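Local coordinates for L-amino acid deaminase (Proteus vulgaris, PDB 5I39), which binds FAD and, as a membrane-bound flavoenzyme, probably deaminates L-amino acids oxidatively, at residues 120-125 and 175-180; 356-361 and 401-406; 21-26 and 183-188. All blocks are in the same frame, centred on the assembly; numbering follows the deposited sequence.

Interaction 1: 120-125 and 175-180. With EDO (1,2-ethanediol), chain I.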
loop_
_atom_site.group_PDB
_atom_site.type_symbol
_atom_site.label_atom_id
_atom_site.label_comp_id
_atom_site.label_asym_id
_atom_site.label_seq_id
_atom_site.Cartn_x
_atom_site.Cartn_y
_atom_site.Cartn_z
ATOM N N GLY A 120 10.152 7.038 11.271
ATOM C CA GLY A 120 11.587 6.884 11.081
ATOM C C GLY A 120 11.994 5.429 10.940
ATOM O O GLY A 120 11.463 4.545 11.620
ATOM N N ARG A 121 12.954 5.189 10.053
ATOM C CA ARG A 121 13.374 3.842 9.680
ATOM C C ARG A 121 14.883 3.786 9.552
ATOM O O ARG A 121 15.470 4.570 8.809
ATOM C CB ARG A 121 12.740 3.435 8.351
ATOM C CG ARG A 121 13.150 2.071 7.819
ATOM C CD ARG A 121 12.410 1.803 6.527
ATOM N NE ARG A 121 12.632 0.464 5.983
ATOM C CZ ARG A 121 13.681 0.093 5.248
ATOM N NH1 ARG A 121 13.754 -1.157 4.809
ATOM N NH2 ARG A 121 14.664 0.944 4.946
ATOM N N VAL A 122 15.487 2.834 10.260
ATOM C CA VAL A 122 16.932 2.620 10.170
ATOM C C VAL A 122 17.191 1.288 9.485
ATOM O O VAL A 122 16.676 0.243 9.889
ATOM C CB VAL A 122 17.685 2.716 11.524
ATOM C CG1 VAL A 122 17.681 4.152 12.025
ATOM C CG2 VAL A 122 17.128 1.770 12.582
ATOM N N GLU A 123 17.973 1.345 8.407
ATOM C CA GLU A 123 18.381 0.145 7.683
ATOM C C GLU A 123 19.900 0.071 7.667
ATOM O O GLU A 123 20.567 0.890 7.031
ATOM C CB GLU A 123 17.833 0.100 6.256
ATOM C CG GLU A 123 18.250 -1.182 5.543
ATOM C CD GLU A 123 17.610 -1.411 4.190
ATOM O OE1 GLU A 123 16.623 -0.736 3.842
ATOM O OE2 GLU A 123 18.107 -2.305 3.472
ATOM N N VAL A 124 20.445 -0.915 8.372
ATOM C CA VAL A 124 21.880 -1.172 8.341
ATOM C C VAL A 124 22.206 -1.868 7.012
ATOM O O VAL A 124 21.559 -2.856 6.670
ATOM C CB VAL A 124 22.313 -2.027 9.549
ATOM C CG1 VAL A 124 23.762 -2.484 9.422
ATOM C CG2 VAL A 124 22.114 -1.248 10.842
ATOM N N PRO A 125 23.200 -1.361 6.257
ATOM C CA PRO A 125 23.530 -1.991 4.975
ATOM C C PRO A 125 24.105 -3.398 5.141
ATOM O O PRO A 125 24.656 -3.723 6.188
ATOM C CB PRO A 125 24.576 -1.044 4.377
ATOM C CG PRO A 125 25.198 -0.387 5.553
ATOM C CD PRO A 125 24.078 -0.211 6.532
ATOM N N ALA A 175 24.016 3.181 9.457
ATOM C CA ALA A 175 22.718 2.877 8.857
ATOM C C ALA A 175 22.209 4.023 8.019
ATOM O O ALA A 175 22.572 5.177 8.236
ATOM C CB ALA A 175 21.699 2.551 9.932
ATOM N N GLY A 176 21.345 3.686 7.070
ATOM C CA GLY A 176 20.543 4.678 6.371
ATOM C C GLY A 176 19.281 4.955 7.162
ATOM O O GLY A 176 18.540 4.033 7.494
ATOM N N PHE A 177 19.043 6.230 7.454
ATOM C CA PHE A 177 17.926 6.669 8.288
ATOM C C PHE A 177 16.960 7.485 7.452
ATOM O O PHE A 177 17.267 8.614 7.069
ATOM C CB PHE A 177 18.467 7.510 9.450
ATOM C CG PHE A 177 17.427 7.970 10.457
ATOM C CD1 PHE A 177 16.339 7.175 10.836
ATOM C CD2 PHE A 177 17.589 9.197 11.089
ATOM C CE1 PHE A 177 15.434 7.616 11.797
ATOM C CE2 PHE A 177 16.689 9.638 12.046
ATOM C CZ PHE A 177 15.609 8.849 12.401
ATOM N N GLU A 178 15.804 6.906 7.143
ATOM C CA GLU A 178 14.728 7.649 6.501
ATOM C C GLU A 178 13.920 8.219 7.651
ATOM O O GLU A 178 13.021 7.561 8.188
ATOM C CB GLU A 178 13.897 6.741 5.597
ATOM C CG GLU A 178 12.757 7.458 4.893
ATOM C CD GLU A 178 12.111 6.657 3.784
ATOM O OE1 GLU A 178 12.753 5.754 3.213
ATOM O OE2 GLU A 178 10.942 6.971 3.449
ATOM N N GLU A 179 14.282 9.431 8.066
ATOM C CA GLU A 179 13.767 9.986 9.319
ATOM C C GLU A 179 12.252 10.151 9.312
ATOM O O GLU A 179 11.608 10.019 10.347
ATOM C CB GLU A 179 14.448 11.317 9.662
ATOM C CG GLU A 179 13.978 11.876 11.009
ATOM C CD GLU A 179 14.901 12.906 11.632
ATOM O OE1 GLU A 179 15.699 13.528 10.915
ATOM O OE2 GLU A 179 14.809 13.116 12.862
ATOM N N ASP A 180 11.698 10.441 8.141
ATOM C CA ASP A 180 10.261 10.658 8.002
ATOM C C ASP A 180 9.514 9.459 7.420
ATOM O O ASP A 180 8.423 9.621 6.881
ATOM C CB ASP A 180 10.000 11.910 7.165
ATOM C CG ASP A 180 10.369 11.732 5.715
ATOM O OD1 ASP A 180 11.242 10.883 5.403
ATOM O OD2 ASP A 180 9.775 12.442 4.884
HETATM C C1 EDO I . 19.979 -5.438 5.341
HETATM O O1 EDO I . 20.554 -4.352 4.615
HETATM C C2 EDO I . 18.657 -4.978 5.937
HETATM O O2 EDO I . 17.731 -4.606 4.906
#
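Val122 and Phe177 form the apolar centre of this antiparallel strand pair, their side chains slanting across one another. In one of the two modelled conformers of Val122, CG1 lies 3.5 Å from Phe177 CD1. Phe177 holds CG anti to its backbone N (chi1 -176°), and its ring extends beside the partner strand: the carbonyl O of Arg121 sits at the ring edge, and Phe177 CE1 is 4.0 Å from Gly120 CA. Glu179 CA lies over the centre of one ring face. Farther along, Val124 CG2 touches Ala175 CB at 3.9 Å. Ile156 of strand 153-156 and Leu161 and Arg164 of helix 158-164 pack against these residues.

The backbones are joined by two reciprocal hydrogen-bonded pairs, Arg121 with Glu178 and Glu123 with Gly176, with Val122 and Phe177 as the non-hydrogen-bonded pair between them. The straightest bond runs from Glu123 N to Gly176 O (2.9 Å, 169° at the hydrogen).

The opposite face is polar. Arg121, extended as far as NE, turns its guanidinium end-on to Glu123, and both terminal nitrogens meet the same oxygen: NH2 lies 2.8 Å from Glu123 OE1 on its anti lone pair, while NH1 approaches from above the carboxylate plane. Arg121 NE bonds to Gln82, an FAD-binding residue, and Glu178 pairs with Lys100. Beside Glu123 and Val124 an ethanediol, probably from the crystallisation liquor, donates through O2 to Glu123 OE2 (2.7 Å) and through O1 to Val124 O. This is a regular antiparallel ladder within the large mixed sheet, probably the substrate-domain sheet of DAO-type flavoenzymes.

Interaction 2: 356-361 and 401-406; sequences PIISEV and KPFSLY
The outermost strand of the six-stranded sheet of the Rossmann-type FAD domain, 357-360, meets the C-terminal segment 401-406 chiefly through Ile358, Ser359, Phe403 and Leu405. Ile358 N donates to Phe403 O at 2.9 Å, and beside this bond the two side chains lie alongside each other and point the same way, with Ile358 CB 3.8 Å from Phe403 CB. Ile358 CD1 then rests over one face of the Phe403 ring, displaced toward the rim. Pro356 also lies beside Phe403, pointing the same way, its CD 4.0 Å from Phe403 CD1. Helix 376-392 adds to this apolar cluster with Leu386 against Phe403 and Ser383 and Thr387 against Ile358.

Strand 357-360 pairs antiparallel with 367-371, to which Ile357 and Ser359 are bonded through their backbones, while Ile358 N turns the other way, to the C-terminal segment. A single backbone bond is made here, so 401-406 docks against the edge without adding another strand.

Ser359 provides the second polar tie. Its OG, anti to the backbone N (chi1 -170°), accepts from Leu405 N at 2.9 Å along a nearly straight bond (167° at the hydrogen). The same hydroxyl donates to the carbonyl of the next residue, Ser359 OG to Glu360 O being 2.8 Å, in the carbonyl plane and on a lone pair. Ser404 OG in turn accepts from Tyr406 N (3.0 Å), forming an ST turn around Leu405. Leu405 CD1 packs against Ile357 CG2 and CD2 against Val361 CG2. Tyr406 crosses Val361 at about a right angle, its OH 3.3 Å from Val361 CA; that hydroxyl is hydrogen-bonded to Lys362 N and Glu363 OE1.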
loop_
_atom_site.group_PDB
_atom_site.type_symbol
_atom_site.label_atom_id
_atom_site.label_comp_id
_atom_site.label_asym_id
_atom_site.label_seq_id
_atom_site.Cartn_x
_atom_site.Cartn_y
_atom_site.Cartn_z
ATOM N N PRO A 356 4.479 0.312 -10.772
ATOM C CA PRO A 356 3.029 0.179 -10.920
ATOM C C PRO A 356 2.519 0.219 -12.357
ATOM O O PRO A 356 3.230 0.658 -13.267
ATOM C CB PRO A 356 2.490 1.396 -10.150
ATOM C CG PRO A 356 3.559 1.739 -9.175
ATOM C CD PRO A 356 4.825 1.477 -9.937
ATOM N N ILE A 357 1.290 -0.258 -12.534
ATOM C CA ILE A 357 0.542 -0.045 -13.773
ATOM C C ILE A 357 -0.605 0.900 -13.435
ATOM O O ILE A 357 -1.565 0.521 -12.761
ATOM C CB ILE A 357 0.060 -1.356 -14.423
ATOM C CG1 ILE A 357 1.278 -2.219 -14.791
ATOM C CG2 ILE A 357 -0.763 -1.050 -15.669
ATOM C CD1 ILE A 357 0.955 -3.623 -15.271
ATOM N N ILE A 358 -0.455 2.143 -13.884
ATOM C CA ILE A 358 -1.424 3.213 -13.665
ATOM C C ILE A 358 -1.584 3.808 -15.051
ATOM O O ILE A 358 -0.716 4.553 -15.503
ATOM C CB ILE A 358 -0.912 4.283 -12.678
ATOM C CG1 ILE A 358 -0.499 3.653 -11.339
ATOM C CG2 ILE A 358 -1.988 5.340 -12.452
ATOM C CD1 ILE A 358 0.446 4.520 -10.530
ATOM N N SER A 359 -2.655 3.451 -15.750
ATOM C CA SER A 359 -2.653 3.595 -17.201
ATOM C C SER A 359 -4.026 3.676 -17.827
ATOM O O SER A 359 -4.978 3.069 -17.346
ATOM C CB SER A 359 -1.921 2.394 -17.809
ATOM O OG SER A 359 -1.677 2.560 -19.197
ATOM N N GLU A 360 -4.095 4.403 -18.942
ATOM C CA GLU A 360 -5.198 4.264 -19.876
ATOM C C GLU A 360 -5.094 2.916 -20.580
ATOM O O GLU A 360 -4.039 2.275 -20.595
ATOM C CB GLU A 360 -5.167 5.372 -20.927
ATOM C CG GLU A 360 -5.333 6.771 -20.368
ATOM C CD GLU A 360 -5.393 7.825 -21.456
ATOM O OE1 GLU A 360 -6.341 7.787 -22.268
ATOM O OE2 GLU A 360 -4.497 8.692 -21.501
ATOM N N VAL A 361 -6.209 2.514 -21.175
ATOM C CA VAL A 361 -6.306 1.279 -21.940
ATOM C C VAL A 361 -6.852 1.690 -23.301
ATOM O O VAL A 361 -8.027 2.039 -23.422
ATOM C CB VAL A 361 -7.222 0.252 -21.239
ATOM C CG1 VAL A 361 -7.356 -1.025 -22.062
ATOM C CG2 VAL A 361 -6.681 -0.078 -19.854
ATOM N N LYS A 401 4.353 8.012 -18.083
ATOM C CA LYS A 401 5.033 7.072 -18.985
ATOM C C LYS A 401 5.608 5.831 -18.283
ATOM O O LYS A 401 5.408 4.717 -18.765
ATOM C CB LYS A 401 6.096 7.797 -19.823
ATOM C CG LYS A 401 5.486 8.703 -20.879
ATOM C CD LYS A 401 6.546 9.407 -21.711
ATOM C CE LYS A 401 5.919 10.285 -22.784
ATOM N NZ LYS A 401 5.361 9.500 -23.921
ATOM N N PRO A 402 6.278 6.000 -17.121
ATOM C CA PRO A 402 6.805 4.808 -16.438
ATOM C C PRO A 402 5.747 3.864 -15.851
ATOM O O PRO A 402 6.095 2.767 -15.420
ATOM C CB PRO A 402 7.667 5.395 -15.310
ATOM C CG PRO A 402 7.943 6.797 -15.711
ATOM C CD PRO A 402 6.722 7.236 -16.454
ATOM N N PHE A 403 4.483 4.290 -15.820
ATOM C CA PHE A 403 3.385 3.472 -15.296
ATOM C C PHE A 403 2.455 2.949 -16.390
ATOM O O PHE A 403 1.472 2.274 -16.095
ATOM C CB PHE A 403 2.577 4.277 -14.277
ATOM C CG PHE A 403 3.426 5.055 -13.314
ATOM C CD1 PHE A 403 4.390 4.414 -12.549
ATOM C CD2 PHE A 403 3.267 6.430 -13.172
ATOM C CE1 PHE A 403 5.179 5.128 -11.662
ATOM C CE2 PHE A 403 4.052 7.148 -12.286
ATOM C CZ PHE A 403 5.009 6.498 -11.529
ATOM N N SER A 404 2.792 3.217 -17.648
ATOM C CA SER A 404 1.946 2.829 -18.768
ATOM C C SER A 404 1.882 1.316 -18.934
ATOM O O SER A 404 2.877 0.612 -18.749
ATOM C CB SER A 404 2.474 3.448 -20.064
ATOM O OG SER A 404 1.747 2.984 -21.190
ATOM N N LEU A 405 0.711 0.848 -19.349
ATOM C CA LEU A 405 0.491 -0.550 -19.692
ATOM C C LEU A 405 1.302 -0.974 -20.921
ATOM O O LEU A 405 1.582 -2.160 -21.100
ATOM C CB LEU A 405 -1.004 -0.766 -19.948
ATOM C CG LEU A 405 -1.507 -2.152 -20.346
ATOM C CD1 LEU A 405 -1.150 -3.188 -19.293
ATOM C CD2 LEU A 405 -3.010 -2.099 -20.562
ATOM N N TYR A 406 1.685 -0.006 -21.755
ATOM C CA TYR A 406 2.311 -0.268 -23.060
ATOM C C TYR A 406 3.822 -0.047 -23.082
ATOM O O TYR A 406 4.418 0.092 -24.152
ATOM C CB TYR A 406 1.608 0.587 -24.121
ATOM C CG TYR A 406 0.117 0.383 -24.053
ATOM C CD1 TYR A 406 -0.468 -0.759 -24.598
ATOM C CD2 TYR A 406 -0.705 1.289 -23.382
ATOM C CE1 TYR A 406 -1.832 -0.978 -24.506
ATOM C CE2 TYR A 406 -2.071 1.078 -23.287
ATOM C CZ TYR A 406 -2.629 -0.056 -23.849
ATOM O OH TYR A 406 -3.983 -0.262 -23.754
#

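Interaction 3: 21-26 and 183-188; sequences TPRHGF and SFDPEV. With EDO (1,2-ethanediol), chain C.
Arg23 is held by two carboxylates, Asp185 and Glu187, both placed at the edge of its guanidinium. The stronger tie is Arg23 NH2 to Asp185 OD2, a hydrogen-bonded salt bridge of 2.7 Å with 152° at the hydrogen; the donor arrives on the anti side of that oxygen, somewhat out of the carboxylate plane. Arg23 NH1 forms the second salt bridge, 3.2 Å from Glu187 OE1. Neither carboxylate is coplanar with the guanidinium; the planes of both are inclined to it by a little over 30°. The acids have further partners: Asp185 OD1 pairs with Arg286, Asp185 OD2 also accepts from Ala289 N, and Glu187 OE2 pairs with Arg16.

A water joins the two backbones. It donates to Pro22 O and to Glu187 O, the latter at 2.7 Å, and accepts from Gly25 N at 2.9 Å; it also lies over the centre of one face of the His24 ring.

Packing completes the contact through Val188, whose CG2 stands 4.2 Å above the guanidinium plane of Arg23, over its centre, and is 3.6 Å from Arg23 CG. Pro22 O lies close to the same methyl. Arg23 itself belongs to a type I turn from Thr21 to His24, and Thr21 OG1 accepts from Arg23 N in an ST turn at 3.1 Å. Val188 is at the N-cap of helix 189-199. The salt-bridge network and the bridging water join a turn in the N-terminal loop before strand 40-43 to the loop that leads from strand 182-183 into that helix.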
loop_
_atom_site.group_PDB
_atom_site.type_symbol
_atom_site.label_atom_id
_atom_site.label_comp_id
_atom_site.label_asym_id
_atom_site.label_seq_id
_atom_site.Cartn_x
_atom_site.Cartn_y
_atom_site.Cartn_z
ATOM N N THR A 21 -13.603 -2.553 18.777
ATOM C CA THR A 21 -12.547 -1.549 18.972
ATOM C C THR A 21 -12.264 -0.950 17.597
ATOM O O THR A 21 -12.740 -1.485 16.602
ATOM C CB THR A 21 -11.232 -2.161 19.518
ATOM O OG1 THR A 21 -10.542 -2.864 18.475
ATOM C CG2 THR A 21 -11.491 -3.096 20.699
ATOM N N PRO A 22 -11.458 0.133 17.523
ATOM C CA PRO A 22 -11.032 0.660 16.211
ATOM C C PRO A 22 -10.279 -0.325 15.294
ATOM O O PRO A 22 -10.163 -0.059 14.101
ATOM C CB PRO A 22 -10.123 1.836 16.592
ATOM C CG PRO A 22 -10.631 2.284 17.911
ATOM C CD PRO A 22 -11.037 1.025 18.619
ATOM N N ARG A 23 -9.788 -1.436 15.845
ATOM C CA ARG A 23 -9.121 -2.501 15.081
ATOM C C ARG A 23 -10.063 -3.634 14.643
ATOM O O ARG A 23 -9.609 -4.750 14.372
ATOM C CB ARG A 23 -7.951 -3.045 15.910
ATOM C CG ARG A 23 -6.943 -1.956 16.216
ATOM C CD ARG A 23 -5.779 -2.366 17.094
ATOM N NE ARG A 23 -4.747 -1.343 16.941
ATOM C CZ ARG A 23 -3.787 -1.339 16.012
ATOM N NH1 ARG A 23 -3.646 -2.344 15.138
ATOM N NH2 ARG A 23 -2.936 -0.314 15.972
ATOM N N HIS A 24 -11.362 -3.332 14.552
ATOM C CA HIS A 24 -12.401 -4.304 14.162
ATOM C C HIS A 24 -12.160 -4.963 12.790
ATOM O O HIS A 24 -12.413 -6.155 12.618
ATOM C CB HIS A 24 -13.821 -3.682 14.250
ATOM C CG HIS A 24 -13.987 -2.386 13.510
ATOM N ND1 HIS A 24 -14.187 -2.331 12.152
ATOM C CD2 HIS A 24 -14.010 -1.100 13.938
ATOM C CE1 HIS A 24 -14.305 -1.075 11.767
ATOM N NE2 HIS A 24 -14.202 -0.305 12.834
ATOM N N GLY A 25 -11.653 -4.196 11.831
ATOM C CA GLY A 25 -11.329 -4.729 10.508
ATOM C C GLY A 25 -12.519 -5.218 9.703
ATOM O O GLY A 25 -12.459 -6.253 9.050
ATOM N N PHE A 26 -13.591 -4.440 9.727
ATOM C CA PHE A 26 -14.798 -4.725 8.953
ATOM C C PHE A 26 -15.599 -3.450 8.754
ATOM O O PHE A 26 -15.996 -2.800 9.721
ATOM C CB PHE A 26 -15.691 -5.794 9.590
ATOM C CG PHE A 26 -16.897 -6.126 8.753
ATOM C CD1 PHE A 26 -16.783 -6.967 7.650
ATOM C CD2 PHE A 26 -18.136 -5.554 9.026
ATOM C CE1 PHE A 26 -17.886 -7.253 6.854
ATOM C CE2 PHE A 26 -19.242 -5.836 8.235
ATOM C CZ PHE A 26 -19.116 -6.685 7.148
ATOM N N SER A 183 4.435 4.871 9.028
ATOM C CA SER A 183 3.921 3.620 9.555
ATOM C C SER A 183 2.405 3.667 9.490
ATOM O O SER A 183 1.812 4.687 9.820
ATOM C CB SER A 183 4.357 3.476 11.008
ATOM O OG SER A 183 3.764 2.358 11.641
ATOM N N PHE A 184 1.787 2.570 9.069
ATOM C CA PHE A 184 0.325 2.415 9.124
ATOM C C PHE A 184 0.019 0.956 9.417
ATOM O O PHE A 184 0.773 0.067 9.027
ATOM C CB PHE A 184 -0.446 2.948 7.878
ATOM C CG PHE A 184 0.302 2.883 6.560
ATOM C CD1 PHE A 184 1.142 1.819 6.225
ATOM C CD2 PHE A 184 0.112 3.888 5.610
ATOM C CE1 PHE A 184 1.806 1.790 5.006
ATOM C CE2 PHE A 184 0.771 3.856 4.390
ATOM C CZ PHE A 184 1.623 2.810 4.092
ATOM N N ASP A 185 -1.088 0.723 10.113
ATOM C CA ASP A 185 -1.390 -0.608 10.641
ATOM C C ASP A 185 -2.511 -1.242 9.816
ATOM O O ASP A 185 -3.568 -0.630 9.640
ATOM C CB ASP A 185 -1.812 -0.532 12.111
ATOM C CG ASP A 185 -0.792 0.181 12.996
ATOM O OD1 ASP A 185 0.378 0.363 12.589
ATOM O OD2 ASP A 185 -1.174 0.569 14.121
ATOM N N PRO A 186 -2.310 -2.484 9.337
ATOM C CA PRO A 186 -3.291 -3.083 8.427
ATOM C C PRO A 186 -4.634 -3.462 9.051
ATOM O O PRO A 186 -5.594 -3.690 8.324
ATOM C CB PRO A 186 -2.553 -4.306 7.890
ATOM C CG PRO A 186 -1.613 -4.674 8.979
ATOM C CD PRO A 186 -1.144 -3.365 9.531
ATOM N N GLU A 187 -4.715 -3.483 10.377
ATOM C CA GLU A 187 -5.983 -3.723 11.051
ATOM C C GLU A 187 -6.897 -2.495 11.027
ATOM O O GLU A 187 -8.072 -2.614 11.374
ATOM C CB GLU A 187 -5.752 -4.160 12.496
ATOM C CG GLU A 187 -4.963 -5.458 12.637
ATOM C CD GLU A 187 -3.468 -5.315 12.401
ATOM O OE1 GLU A 187 -2.906 -4.231 12.675
ATOM O OE2 GLU A 187 -2.858 -6.291 11.921
ATOM N N VAL A 188 -6.361 -1.333 10.638
ATOM C CA VAL A 188 -7.091 -0.065 10.727
ATOM C C VAL A 188 -7.109 0.775 9.445
ATOM O O VAL A 188 -8.175 1.230 9.043
ATOM C CB VAL A 188 -6.536 0.813 11.877
ATOM C CG1 VAL A 188 -7.319 2.115 11.999
ATOM C CG2 VAL A 188 -6.574 0.064 13.199
HETATM C C1 EDO C . -11.161 -7.595 6.157
HETATM O O1 EDO C . -10.556 -8.887 6.089
HETATM C C2 EDO C . -12.628 -7.690 5.741
HETATM O O2 EDO C . -13.519 -7.367 6.814
HETATM O O HOH W 1 -10.540 -1.467 11.745
#

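How the interactions relate
The three contacts lie around the bound FAD: the side chains of Pro356 in interaction 2, Arg121 in interaction 1 and Asp185 in interaction 3 are about 8, 9 and 10 Å from the cofactor. Interaction 1 is nested within the loop closed by interaction 3, and 175-180 runs almost directly on into 183-188, though the centres of interactions 1 and 3 are 25 Å apart. Interaction 2 comes later in the chain, its centre about 31 Å from each of the others and on the opposite side of the chain's centre from interaction 3. Interactions 3 and 2 join the N-terminal and C-terminal parts of the chain to the body of the fold.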